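Local atomic coordinates of terminase large subunit (Thermus phage G20c, PDB entry 5M1P), a protein that cuts viral DNA to start and end genome packaging through its RuvC-like nuclease domain and, as an ATP-driven motor, moves the genome into empty capsids. Residues R25-D30 with E85-A90; I39-G44 with A90-D95; S53-D58 with L184-Y189; Q127-L132 with D177-L182. One frame throughout, in Å; residues are numbered along the deposited sequence.

Contact 1. Residues R25-D30 with E85-A90; sequences RLVVED and EDYGHA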
loop_
_atom_site.group_PDB
_atom_site.type_symbol
_atom_site.label_atom_id
_atom_site.label_comp_id
_atom_site.label_asym_id
_atom_site.label_seq_id
_atom_site.Cartn_x
_atom_site.Cartn_y
_atom_site.Cartn_z
ATOM N N ARG A 25 -1.960 -13.529 3.257
ATOM C CA ARG A 25 -0.809 -12.763 3.742
ATOM C C ARG A 25 0.509 -13.257 3.186
ATOM O O ARG A 25 0.736 -14.461 3.114
ATOM C CB ARG A 25 -0.697 -12.841 5.256
ATOM C CG ARG A 25 -1.889 -12.302 6.009
ATOM C CD ARG A 25 -1.568 -12.297 7.487
ATOM N NE ARG A 25 -2.638 -11.730 8.280
ATOM C CZ ARG A 25 -2.539 -11.436 9.576
ATOM N NH1 ARG A 25 -1.410 -11.664 10.243
ATOM N NH2 ARG A 25 -3.571 -10.901 10.214
ATOM N N LEU A 26 1.381 -12.316 2.850
ATOM C CA LEU A 26 2.793 -12.591 2.633
ATOM C C LEU A 26 3.536 -12.081 3.853
ATOM O O LEU A 26 3.639 -10.872 4.049
ATOM C CB LEU A 26 3.298 -11.884 1.377
ATOM C CG LEU A 26 2.544 -12.177 0.076
ATOM C CD1 LEU A 26 3.326 -11.651 -1.123
ATOM C CD2 LEU A 26 2.206 -13.649 -0.067
ATOM N N VAL A 27 4.067 -12.986 4.667
ATOM C CA VAL A 27 4.637 -12.603 5.957
ATOM C C VAL A 27 6.139 -12.668 5.824
ATOM O O VAL A 27 6.698 -13.747 5.638
ATOM C CB VAL A 27 4.175 -13.521 7.108
ATOM C CG1 VAL A 27 4.726 -13.028 8.451
ATOM C CG2 VAL A 27 2.655 -13.567 7.160
ATOM N N VAL A 28 6.779 -11.504 5.913
ATOM C CA VAL A 28 8.233 -11.393 5.876
ATOM C C VAL A 28 8.786 -11.622 7.274
ATOM O O VAL A 28 9.752 -12.372 7.472
ATOM C CB VAL A 28 8.683 -10.016 5.348
ATOM C CG1 VAL A 28 10.194 -9.878 5.430
ATOM C CG2 VAL A 28 8.242 -9.850 3.900
ATOM N N GLU A 29 8.205 -10.944 8.248
ATOM C CA GLU A 29 8.618 -11.150 9.620
ATOM C C GLU A 29 7.496 -10.864 10.579
ATOM O O GLU A 29 6.626 -10.010 10.341
ATOM C CB GLU A 29 9.849 -10.327 9.946
ATOM C CG GLU A 29 9.685 -8.833 9.856
ATOM C CD GLU A 29 11.012 -8.122 10.009
ATOM O OE1 GLU A 29 11.289 -7.617 11.113
ATOM O OE2 GLU A 29 11.793 -8.106 9.032
ATOM N N ASP A 30 7.524 -11.603 11.680
ATOM C CA ASP A 30 6.504 -11.458 12.700
ATOM C C ASP A 30 6.792 -10.202 13.510
ATOM O O ASP A 30 7.871 -9.610 13.420
ATOM C CB ASP A 30 6.425 -12.723 13.561
ATOM C CG ASP A 30 5.771 -13.896 12.829
ATOM O OD1 ASP A 30 4.823 -13.688 12.041
ATOM O OD2 ASP A 30 6.178 -15.043 13.070
ATOM N N GLU A 85 -3.709 -5.354 15.188
ATOM C CA GLU A 85 -3.497 -5.991 16.482
ATOM C C GLU A 85 -2.251 -6.883 16.483
ATOM O O GLU A 85 -1.479 -6.864 17.441
ATOM C CB GLU A 85 -4.750 -6.766 16.910
ATOM C CG GLU A 85 -5.912 -5.859 17.304
ATOM C CD GLU A 85 -7.173 -6.615 17.678
ATOM O OE1 GLU A 85 -8.208 -5.945 17.880
ATOM O OE2 GLU A 85 -7.159 -7.866 17.741
ATOM N N ASP A 86 -2.032 -7.627 15.395
ATOM C CA ASP A 86 -0.865 -8.496 15.290
ATOM C C ASP A 86 0.426 -7.694 15.412
ATOM O O ASP A 86 1.390 -8.176 15.984
ATOM C CB ASP A 86 -0.831 -9.235 13.949
ATOM C CG ASP A 86 -1.907 -10.326 13.803
ATOM O OD1 ASP A 86 -2.557 -10.731 14.780
ATOM O OD2 ASP A 86 -2.087 -10.795 12.666
ATOM N N TYR A 87 0.447 -6.486 14.850
ATOM C CA TYR A 87 1.627 -5.609 14.871
ATOM C C TYR A 87 1.539 -4.467 15.896
ATOM O O TYR A 87 1.976 -3.334 15.657
ATOM C CB TYR A 87 1.943 -5.142 13.446
ATOM C CG TYR A 87 2.480 -6.282 12.609
ATOM C CD1 TYR A 87 1.629 -7.125 11.885
ATOM C CD2 TYR A 87 3.840 -6.548 12.573
ATOM C CE1 TYR A 87 2.132 -8.185 11.138
ATOM C CE2 TYR A 87 4.338 -7.591 11.824
ATOM C CZ TYR A 87 3.486 -8.416 11.114
ATOM O OH TYR A 87 3.985 -9.464 10.385
ATOM N N GLY A 88 1.022 -4.800 17.077
ATOM C CA GLY A 88 1.107 -3.920 18.240
ATOM C C GLY A 88 0.206 -2.709 18.168
ATOM O O GLY A 88 0.613 -1.603 18.532
ATOM N N HIS A 89 -1.010 -2.922 17.663
ATOM C CA HIS A 89 -1.963 -1.853 17.363
ATOM C C HIS A 89 -1.360 -0.849 16.404
ATOM O O HIS A 89 -1.407 0.358 16.618
ATOM C CB HIS A 89 -2.481 -1.183 18.643
ATOM C CG HIS A 89 -3.307 -2.093 19.488
ATOM N ND1 HIS A 89 -2.836 -2.658 20.652
ATOM C CD2 HIS A 89 -4.564 -2.567 19.318
ATOM C CE1 HIS A 89 -3.775 -3.428 21.173
ATOM N NE2 HIS A 89 -4.834 -3.387 20.385
ATOM N N ALA A 90 -0.787 -1.382 15.323
ATOM C CA ALA A 90 -0.216 -0.564 14.266
ATOM C C ALA A 90 -1.299 0.338 13.703
ATOM O O ALA A 90 -2.423 -0.114 13.468
ATOM C CB ALA A 90 0.332 -1.446 13.166
HETATM O O HOH W 1 2.837 -11.828 11.551
#
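From CB, the side chain of Arg-25 runs straight out of strand 25-27 toward the end of helix 73-86. CG lies anti to the carbonyl carbon (chi1 -60°), and the chain then stays extended as far as NE, touching Ala-82 and Leu-83 of the helix. NE has a long, weak ion pair with Glu-66. At the tip both terminal nitrogens grip one oxygen end-on: NH1 is 2.7 Å and NH2 2.9 Å from OD2 of Asp-86. That oxygen lies in the guanidinium plane, while the carboxylate is turned 63° away from it; NH1 meets OD2 nearly along its C-O axis, and NH2 comes from above the carboxylate plane. Tyr-87, just past the helix, makes the second link. Its OH donates to O of Glu-29 at 2.7 Å, in the carbonyl plane, and CG1 of Val-27 packs against the same hydroxyl at 4.1 Å. A water donates both to this OH and to OD1 of Asp-30, whose carboxylate also forms a salt bridge with Arg-22. Helix end and sheet are thus joined by the hydroxyl of a buried tyrosine, which both donates and accepts, and by a partly exposed ion pair in which OD2 probably concentrates the carboxylate's negative charge.

Contact 2. Residues I39-G44 with A90-D95; sequences IGADFG and AYVVAD. With CA (calcium ion), chain C.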
loop_
_atom_site.group_PDB
_atom_site.type_symbol
_atom_site.label_atom_id
_atom_site.label_comp_id
_atom_site.label_asym_id
_atom_site.label_seq_id
_atom_site.Cartn_x
_atom_site.Cartn_y
_atom_site.Cartn_z
ATOM N N ILE A 39 0.239 0.677 8.701
ATOM C CA ILE A 39 -0.316 -0.161 7.653
ATOM C C ILE A 39 -0.923 0.715 6.573
ATOM O O ILE A 39 -1.894 1.419 6.836
ATOM C CB ILE A 39 -1.418 -1.099 8.199
ATOM C CG1 ILE A 39 -0.903 -1.876 9.424
ATOM C CG2 ILE A 39 -1.929 -2.022 7.099
ATOM C CD1 ILE A 39 -1.919 -2.784 10.072
ATOM N N GLY A 40 -0.360 0.679 5.369
ATOM C CA GLY A 40 -0.970 1.358 4.230
ATOM C C GLY A 40 -2.160 0.556 3.764
ATOM O O GLY A 40 -2.015 -0.648 3.536
ATOM N N ALA A 41 -3.327 1.191 3.606
ATOM C CA ALA A 41 -4.531 0.459 3.254
ATOM C C ALA A 41 -5.240 1.089 2.070
ATOM O O ALA A 41 -5.705 2.236 2.140
ATOM C CB ALA A 41 -5.449 0.375 4.453
ATOM N N ASP A 42 -5.244 0.315 0.985
ATOM C CA ASP A 42 -5.962 0.573 -0.249
ATOM C C ASP A 42 -7.104 -0.439 -0.232
ATOM O O ASP A 42 -6.870 -1.648 -0.281
ATOM C CB ASP A 42 -5.021 0.329 -1.450
ATOM C CG ASP A 42 -5.690 0.566 -2.790
ATOM O OD1 ASP A 42 -6.387 -0.348 -3.274
ATOM O OD2 ASP A 42 -5.494 1.638 -3.379
ATOM N N PHE A 43 -8.333 0.043 -0.105
ATOM C CA PHE A 43 -9.484 -0.849 0.036
ATOM C C PHE A 43 -9.893 -1.479 -1.280
ATOM O O PHE A 43 -9.510 -1.009 -2.350
ATOM C CB PHE A 43 -10.654 -0.114 0.698
ATOM C CG PHE A 43 -10.395 0.186 2.133
ATOM C CD1 PHE A 43 -10.602 -0.787 3.095
ATOM C CD2 PHE A 43 -9.849 1.403 2.511
ATOM C CE1 PHE A 43 -10.330 -0.528 4.425
ATOM C CE2 PHE A 43 -9.572 1.666 3.841
ATOM C CZ PHE A 43 -9.813 0.698 4.792
ATOM N N GLY A 44 -10.623 -2.582 -1.167
ATOM C CA GLY A 44 -11.269 -3.250 -2.283
ATOM C C GLY A 44 -12.633 -2.609 -2.393
ATOM O O GLY A 44 -13.597 -3.061 -1.773
ATOM N N ALA A 90 -0.787 -1.382 15.323
ATOM C CA ALA A 90 -0.216 -0.564 14.266
ATOM C C ALA A 90 -1.299 0.338 13.703
ATOM O O ALA A 90 -2.423 -0.114 13.468
ATOM C CB ALA A 90 0.332 -1.446 13.166
ATOM N N TYR A 91 -0.969 1.602 13.473
ATOM C CA TYR A 91 -1.964 2.515 12.918
ATOM C C TYR A 91 -2.074 2.376 11.413
ATOM O O TYR A 91 -1.078 2.137 10.713
ATOM C CB TYR A 91 -1.712 3.960 13.313
ATOM C CG TYR A 91 -0.554 4.667 12.669
ATOM C CD1 TYR A 91 0.713 4.581 13.213
ATOM C CD2 TYR A 91 -0.727 5.449 11.530
ATOM C CE1 TYR A 91 1.782 5.265 12.669
ATOM C CE2 TYR A 91 0.336 6.142 10.972
ATOM C CZ TYR A 91 1.597 6.029 11.532
ATOM O OH TYR A 91 2.663 6.702 11.005
ATOM N N VAL A 92 -3.294 2.525 10.926
ATOM C CA VAL A 92 -3.582 2.386 9.525
ATOM C C VAL A 92 -3.541 3.757 8.842
ATOM O O VAL A 92 -4.119 4.710 9.335
ATOM C CB VAL A 92 -4.961 1.734 9.334
ATOM C CG1 VAL A 92 -5.261 1.578 7.847
ATOM C CG2 VAL A 92 -5.038 0.376 10.028
ATOM N N VAL A 93 -2.861 3.839 7.705
ATOM C CA VAL A 93 -2.938 4.997 6.821
ATOM C C VAL A 93 -3.916 4.600 5.733
ATOM O O VAL A 93 -3.590 3.818 4.839
ATOM C CB VAL A 93 -1.571 5.359 6.218
ATOM C CG1 VAL A 93 -1.663 6.639 5.396
ATOM C CG2 VAL A 93 -0.509 5.469 7.305
ATOM N N ALA A 94 -5.125 5.128 5.831
ATOM C CA ALA A 94 -6.259 4.620 5.061
ATOM C C ALA A 94 -6.627 5.579 3.948
ATOM O O ALA A 94 -6.923 6.739 4.217
ATOM C CB ALA A 94 -7.451 4.439 5.976
ATOM N N ASP A 95 -6.632 5.097 2.714
ATOM C CA ASP A 95 -7.184 5.883 1.619
ATOM C C ASP A 95 -8.691 5.779 1.687
ATOM O O ASP A 95 -9.289 4.837 1.179
ATOM C CB ASP A 95 -6.678 5.446 0.248
ATOM C CG ASP A 95 -7.373 6.185 -0.889
ATOM O OD1 ASP A 95 -8.046 7.223 -0.651
ATOM O OD2 ASP A 95 -7.247 5.732 -2.035
HETATM CA CA CA C . -8.210 -1.231 -4.345
HETATM O O HOH W 2 -5.252 4.455 -3.223
HETATM O O HOH W 3 -8.981 2.767 -0.710
HETATM O O HOH W 4 -8.443 0.771 -5.513
#
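The catalytic core of the RNase H-like (RuvC-like) fold is built here, where two neighbouring parallel strands, 37-42 and 91-94, carry acidic residues to the metal site. Four backbone bonds zip the strands together in parallel register. N of Ile-39 donates to O of Tyr-91, and O of Ile-39 accepts from N of Val-93 at 2.7 Å, the donor standing above the carbonyl plane. Ala-41 repeats the pattern, its N bonding to O of Val-93 and its O receiving N of Asp-95 almost along the C=O axis (171° at the oxygen).

Ile-39, Ala-41, Val-92 and Ala-94 share one face of the sheet, covered by helix 73-86 through Leu-80 and Leu-83. There CG1 of Val-92, anti to its backbone N, reaches CB of Ala-41 at 3.6 Å. Phe-43 brings the edge of its ring to the other strand, with CE2 beside CB of Ala-94 and O of Asp-95 in the ring plane.

Beyond the paired residues, Asp-42 binds calcium through OD1 at 2.3 Å and Phe-43 through its backbone O at 2.4 Å; Asp-48, Tyr-49, Asp-177 and a water complete the site. Asp-95, a probable ligand of the second catalytic Mg(2+), has OD1 held by N of Val-119. The like-charged OD2 atoms of Asp-42 and Asp-95 lie 4.7 Å apart, a proximity that a second cation would be expected to relieve. Between them sits a water that donates to both, 2.8 Å from OD2 of Asp-42 and 2.6 Å from OD2 of Asp-95.

Contact 3. Residues S53-D58 with L184-Y189; sequences SVLDLD and LAYSQY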
loop_
_atom_site.group_PDB
_atom_site.type_symbol
_atom_site.label_atom_id
_atom_site.label_comp_id
_atom_site.label_asym_id
_atom_site.label_seq_id
_atom_site.Cartn_x
_atom_site.Cartn_y
_atom_site.Cartn_z
ATOM N N SER A 53 -0.460 -3.057 3.652
ATOM C CA SER A 53 0.992 -3.190 3.711
ATOM C C SER A 53 1.487 -2.758 5.084
ATOM O O SER A 53 1.441 -1.578 5.411
ATOM C CB SER A 53 1.644 -2.342 2.628
ATOM O OG SER A 53 1.272 -2.798 1.341
ATOM N N VAL A 54 1.993 -3.709 5.858
ATOM C CA VAL A 54 2.511 -3.452 7.192
ATOM C C VAL A 54 3.982 -3.060 7.088
ATOM O O VAL A 54 4.813 -3.878 6.675
ATOM C CB VAL A 54 2.366 -4.691 8.098
ATOM C CG1 VAL A 54 2.801 -4.350 9.511
ATOM C CG2 VAL A 54 0.935 -5.217 8.116
ATOM N N LEU A 55 4.287 -1.820 7.473
ATOM C CA LEU A 55 5.627 -1.241 7.419
ATOM C C LEU A 55 6.204 -1.070 8.808
ATOM O O LEU A 55 5.597 -0.461 9.671
ATOM C CB LEU A 55 5.568 0.114 6.728
ATOM C CG LEU A 55 6.865 0.910 6.632
ATOM C CD1 LEU A 55 7.950 0.117 5.918
ATOM C CD2 LEU A 55 6.600 2.211 5.906
ATOM N N ASP A 56 7.378 -1.642 9.013
ATOM C CA ASP A 56 8.153 -1.415 10.224
ATOM C C ASP A 56 8.823 -0.043 10.072
ATOM O O ASP A 56 9.723 0.138 9.229
ATOM C CB ASP A 56 9.189 -2.531 10.357
ATOM C CG ASP A 56 10.045 -2.423 11.600
ATOM O OD1 ASP A 56 10.337 -1.298 12.065
ATOM O OD2 ASP A 56 10.492 -3.486 12.079
ATOM N N LEU A 57 8.365 0.932 10.853
ATOM C CA LEU A 57 8.859 2.302 10.729
ATOM C C LEU A 57 10.257 2.501 11.327
ATOM O O LEU A 57 10.883 3.533 11.083
ATOM C CB LEU A 57 7.862 3.283 11.347
ATOM C CG LEU A 57 6.533 3.434 10.607
ATOM C CD1 LEU A 57 5.528 4.195 11.453
ATOM C CD2 LEU A 57 6.712 4.117 9.269
ATOM N N ASP A 58 10.737 1.528 12.097
ATOM C CA ASP A 58 12.104 1.554 12.601
ATOM C C ASP A 58 13.117 1.068 11.559
ATOM O O ASP A 58 14.252 1.521 11.564
ATOM C CB ASP A 58 12.222 0.715 13.883
ATOM C CG ASP A 58 11.359 1.248 15.028
ATOM O OD1 ASP A 58 11.896 1.406 16.142
ATOM O OD2 ASP A 58 10.150 1.507 14.831
ATOM N N LEU A 184 1.088 4.586 0.542
ATOM C CA LEU A 184 0.412 4.993 1.781
ATOM C C LEU A 184 1.246 4.640 3.006
ATOM O O LEU A 184 1.402 5.472 3.892
ATOM C CB LEU A 184 -0.968 4.365 1.872
ATOM C CG LEU A 184 -1.989 4.957 0.885
ATOM C CD1 LEU A 184 -3.151 4.006 0.707
ATOM C CD2 LEU A 184 -2.484 6.331 1.331
ATOM N N ALA A 185 1.810 3.434 3.038
ATOM C CA ALA A 185 2.678 3.029 4.151
ATOM C C ALA A 185 3.904 3.913 4.250
ATOM O O ALA A 185 4.197 4.489 5.307
ATOM C CB ALA A 185 3.079 1.575 4.006
ATOM N N TYR A 186 4.627 4.015 3.142
ATOM C CA TYR A 186 5.880 4.769 3.113
ATOM C C TYR A 186 5.737 6.277 3.256
ATOM O O TYR A 186 6.722 6.960 3.531
ATOM C CB TYR A 186 6.706 4.408 1.866
ATOM C CG TYR A 186 7.497 3.125 2.052
ATOM C CD1 TYR A 186 8.694 3.124 2.764
ATOM C CD2 TYR A 186 7.018 1.904 1.583
ATOM C CE1 TYR A 186 9.404 1.949 2.970
ATOM C CE2 TYR A 186 7.724 0.727 1.764
ATOM C CZ TYR A 186 8.914 0.745 2.467
ATOM O OH TYR A 186 9.596 -0.445 2.640
ATOM N N SER A 187 4.518 6.807 3.116
ATOM C CA SER A 187 4.255 8.214 3.433
ATOM C C SER A 187 4.618 8.574 4.872
ATOM O O SER A 187 4.817 9.746 5.183
ATOM C CB SER A 187 2.784 8.571 3.201
ATOM O OG SER A 187 1.960 8.022 4.215
ATOM N N GLN A 188 4.683 7.572 5.743
ATOM C CA GLN A 188 4.994 7.758 7.155
ATOM C C GLN A 188 6.459 7.560 7.504
ATOM O O GLN A 188 6.846 7.809 8.643
ATOM C CB GLN A 188 4.197 6.753 7.969
ATOM C CG GLN A 188 2.719 6.723 7.655
ATOM C CD GLN A 188 2.027 8.031 7.973
ATOM O OE1 GLN A 188 1.925 8.406 9.141
ATOM N NE2 GLN A 188 1.562 8.735 6.955
ATOM N N TYR A 189 7.265 7.096 6.557
ATOM C CA TYR A 189 8.631 6.688 6.863
ATOM C C TYR A 189 9.578 7.872 6.769
ATOM O O TYR A 189 9.573 8.597 5.790
ATOM C CB TYR A 189 9.058 5.560 5.932
ATOM C CG TYR A 189 10.429 5.015 6.255
ATOM C CD1 TYR A 189 10.698 4.429 7.489
ATOM C CD2 TYR A 189 11.465 5.089 5.331
ATOM C CE1 TYR A 189 11.959 3.936 7.790
ATOM C CE2 TYR A 189 12.730 4.595 5.629
ATOM C CZ TYR A 189 12.971 4.016 6.857
ATOM O OH TYR A 189 14.223 3.520 7.156
#
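Leu-55 stands at about a right angle to Tyr-186, and its two methyls treat the ring differently. With CG anti to the backbone N (chi1 177°), the leucine reaches from strand 49-56 to the C-terminal part of helix 177-186. CD2 rests over one face of the ring in a CH-pi contact, 4.0 Å from the centroid and 14° off the normal. CD1 lies farther out, 3.6 Å from CZ, close to the hydroxyl end. The same CD2 also lies 3.4 Å from O of Ala-185, so this one methyl touches both the ring face and the peptide oxygen. Behind it, CB of Leu-55 meets CB of Ala-185 at 4.0 Å; the small alanine is consistent with the close approach of helix and strand, and its methyl also touches O of Ser-53. The tyrosine is held at its far end by hydrogen bonds of OH with O of Gly-60 and N of Ala-142.

Farther along, Leu-57 and Gln-188 run side by side in the same direction, CD2 of the leucine lying 3.9 Å from CB of the glutamine. The end of Gln-188 bends away, where OE1 bonds with OH of Tyr-91 and NE2 donates to OG of Ser-187. Tyr-189, with CG anti to its backbone N, turns its ring edge to O of Leu-57, just beyond the strand, with CE1 3.5 Å away. A type I turn from Tyr-186 to Tyr-189 places these residues across the strand end, where Asp-56 forms an Asx turn. Such packing of a C-terminal helix on the central mixed sheet belongs to the RNase H-like fold of the terminase nuclease.

Contact 4. Residues Q127-L132 with D177-L182; sequences QLISNL and DIVMSL. With CA (calcium ion), chain C.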
loop_
_atom_site.group_PDB
_atom_site.type_symbol
_atom_site.label_atom_id
_atom_site.label_comp_id
_atom_site.label_asym_id
_atom_site.label_seq_id
_atom_site.Cartn_x
_atom_site.Cartn_y
_atom_site.Cartn_z
ATOM N N GLN A 127 2.369 13.236 -4.835
ATOM C CA GLN A 127 3.159 13.434 -3.628
ATOM C C GLN A 127 3.507 12.101 -2.947
ATOM O O GLN A 127 4.649 11.859 -2.558
ATOM C CB GLN A 127 2.390 14.333 -2.667
ATOM C CG GLN A 127 3.230 14.891 -1.536
ATOM C CD GLN A 127 2.606 16.120 -0.913
ATOM O OE1 GLN A 127 3.300 17.093 -0.613
ATOM N NE2 GLN A 127 1.289 16.095 -0.734
ATOM N N LEU A 128 2.501 11.235 -2.830
ATOM C CA LEU A 128 2.679 9.872 -2.304
ATOM C C LEU A 128 3.654 9.049 -3.135
ATOM O O LEU A 128 4.587 8.425 -2.605
ATOM C CB LEU A 128 1.329 9.147 -2.252
ATOM C CG LEU A 128 0.367 9.601 -1.160
ATOM C CD1 LEU A 128 -1.015 9.020 -1.388
ATOM C CD2 LEU A 128 0.900 9.203 0.212
ATOM N N ILE A 129 3.443 9.045 -4.439
ATOM C CA ILE A 129 4.278 8.245 -5.335
ATOM C C ILE A 129 5.714 8.769 -5.426
ATOM O O ILE A 129 6.659 7.980 -5.392
ATOM C CB ILE A 129 3.644 8.147 -6.735
ATOM C CG1 ILE A 129 2.326 7.351 -6.675
ATOM C CG2 ILE A 129 4.625 7.545 -7.736
ATOM C CD1 ILE A 129 2.442 5.882 -6.310
ATOM N N SER A 130 5.878 10.083 -5.542
ATOM C CA SER A 130 7.217 10.667 -5.592
ATOM C C SER A 130 7.998 10.353 -4.311
ATOM O O SER A 130 9.182 10.047 -4.382
ATOM C CB SER A 130 7.173 12.172 -5.856
ATOM O OG SER A 130 6.527 12.871 -4.820
ATOM N N ASN A 131 7.337 10.384 -3.158
ATOM C CA ASN A 131 7.975 9.997 -1.924
ATOM C C ASN A 131 8.440 8.540 -1.980
ATOM O O ASN A 131 9.584 8.243 -1.627
ATOM C CB ASN A 131 7.026 10.215 -0.750
ATOM C CG ASN A 131 7.662 9.847 0.569
ATOM O OD1 ASN A 131 8.627 10.479 0.989
ATOM N ND2 ASN A 131 7.144 8.809 1.215
ATOM N N LEU A 132 7.566 7.636 -2.405
ATOM C CA LEU A 132 7.928 6.228 -2.514
ATOM C C LEU A 132 9.092 6.031 -3.484
ATOM O O LEU A 132 10.039 5.292 -3.199
ATOM C CB LEU A 132 6.719 5.385 -2.928
ATOM C CG LEU A 132 6.946 3.886 -3.145
ATOM C CD1 LEU A 132 7.399 3.217 -1.864
ATOM C CD2 LEU A 132 5.685 3.207 -3.648
ATOM N N ASP A 177 -3.246 -1.284 -6.928
ATOM C CA ASP A 177 -3.626 -1.349 -5.508
ATOM C C ASP A 177 -2.407 -1.595 -4.627
ATOM O O ASP A 177 -2.337 -1.088 -3.510
ATOM C CB ASP A 177 -4.650 -2.454 -5.235
ATOM C CG ASP A 177 -5.713 -2.537 -6.290
ATOM O OD1 ASP A 177 -5.514 -3.291 -7.266
ATOM O OD2 ASP A 177 -6.742 -1.844 -6.164
ATOM N N ILE A 178 -1.473 -2.407 -5.120
ATOM C CA ILE A 178 -0.245 -2.691 -4.364
ATOM C C ILE A 178 0.627 -1.435 -4.310
ATOM O O ILE A 178 1.134 -1.047 -3.255
ATOM C CB ILE A 178 0.571 -3.847 -4.969
ATOM C CG1 ILE A 178 -0.242 -5.150 -4.982
ATOM C CG2 ILE A 178 1.897 -4.029 -4.217
ATOM C CD1 ILE A 178 0.375 -6.243 -5.821
ATOM N N VAL A 179 0.773 -0.779 -5.453
ATOM C CA VAL A 179 1.566 0.452 -5.539
ATOM C C VAL A 179 1.061 1.484 -4.537
ATOM O O VAL A 179 1.833 2.067 -3.776
ATOM C CB VAL A 179 1.543 1.042 -6.974
ATOM C CG1 VAL A 179 2.317 2.351 -7.027
ATOM C CG2 VAL A 179 2.132 0.042 -7.972
ATOM N N MET A 180 -0.250 1.690 -4.541
ATOM C CA MET A 180 -0.850 2.686 -3.682
ATOM C C MET A 180 -0.762 2.317 -2.202
ATOM O O MET A 180 -0.467 3.181 -1.383
ATOM C CB MET A 180 -2.296 2.968 -4.107
ATOM C CG MET A 180 -2.414 3.668 -5.462
ATOM S SD MET A 180 -1.322 5.081 -5.700
ATOM C CE MET A 180 -1.713 6.112 -4.293
ATOM N N SER A 181 -0.992 1.050 -1.871
ATOM C CA SER A 181 -0.847 0.588 -0.491
ATOM C C SER A 181 0.574 0.818 0.025
ATOM O O SER A 181 0.766 1.321 1.128
ATOM C CB SER A 181 -1.239 -0.883 -0.399
ATOM O OG SER A 181 -0.995 -1.393 0.901
ATOM N N LEU A 182 1.557 0.469 -0.789
ATOM C CA LEU A 182 2.955 0.721 -0.427
ATOM C C LEU A 182 3.244 2.210 -0.255
ATOM O O LEU A 182 3.921 2.604 0.684
ATOM C CB LEU A 182 3.910 0.117 -1.462
ATOM C CG LEU A 182 3.956 -1.403 -1.528
ATOM C CD1 LEU A 182 4.738 -1.807 -2.764
ATOM C CD2 LEU A 182 4.546 -2.037 -0.275
HETATM CA CA CA C . -8.210 -1.231 -4.345
HETATM O O HOH W 4 -8.443 0.771 -5.513
#
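Apolar contacts carry the meeting of two helices; the axes of segments 127-132 and 177-182 cross at 80° with a closest approach of 10.0 Å. Ile-129 supplies the centre. Its CG1 is anti to the carbonyl carbon (chi1 -66°), and CD1 reaches across to sit 3.6 Å from CG1 of Val-179 and 3.9 Å from SD of Met-180, crossing both side chains at about a right angle. Met-180 is bent at chi2 and chi3, which folds its tip back so that CE lies 4.2 Å from CD1 of Leu-128. At the other end of the contact Leu-132, with CG anti to the backbone N, lays CD2 over the helix backbone, 4.0 Å from O of Val-179 and 4.2 Å from CB of Leu-182.

Polar and metal bonds lie on other sides of helix 177-182. Asp-177, in its first turn, binds calcium through OD2 at 2.4 Å, joining ligands from strand 37-42 and the residues that follow it. OG of Ser-181 bonds with OG of Ser-53 and O of Gly-40, both in the sheet. Glu-152 accepts from N of Val-179 near the start of the helix.

The chemistry is therefore divided: one flank of the helix is a buried hydrocarbon and thioether surface against helix 122-137, while its N-terminal end presents a metal-bound carboxylate whose negative charge is probably offset in part by the calcium it shares with two other aspartates.

Overall arrangement
Contacts 2 and 4 meet at the calcium ion: Asp-42 of contact 2 and Asp-177 of contact 4 both bind it, with their ligand atoms OD1 and OD2 3.3 Å apart, and they share a metal-bound water. Ser-181 of contact 4 knits the sheet to the helix, its OG lying 2.9 Å from O of Gly-40 in contact 2 and 2.7 Å from OG of Ser-53 in contact 3. Contacts 3 and 4 use successive parts of helix 177-186, their centres about 11 Å apart. Contact 1 sits away from the nuclease site, about 20 Å from contact 4 between centres, but joins contact 2 through Ala-90 and touches contact 3 where Tyr-87 packs on Val-54.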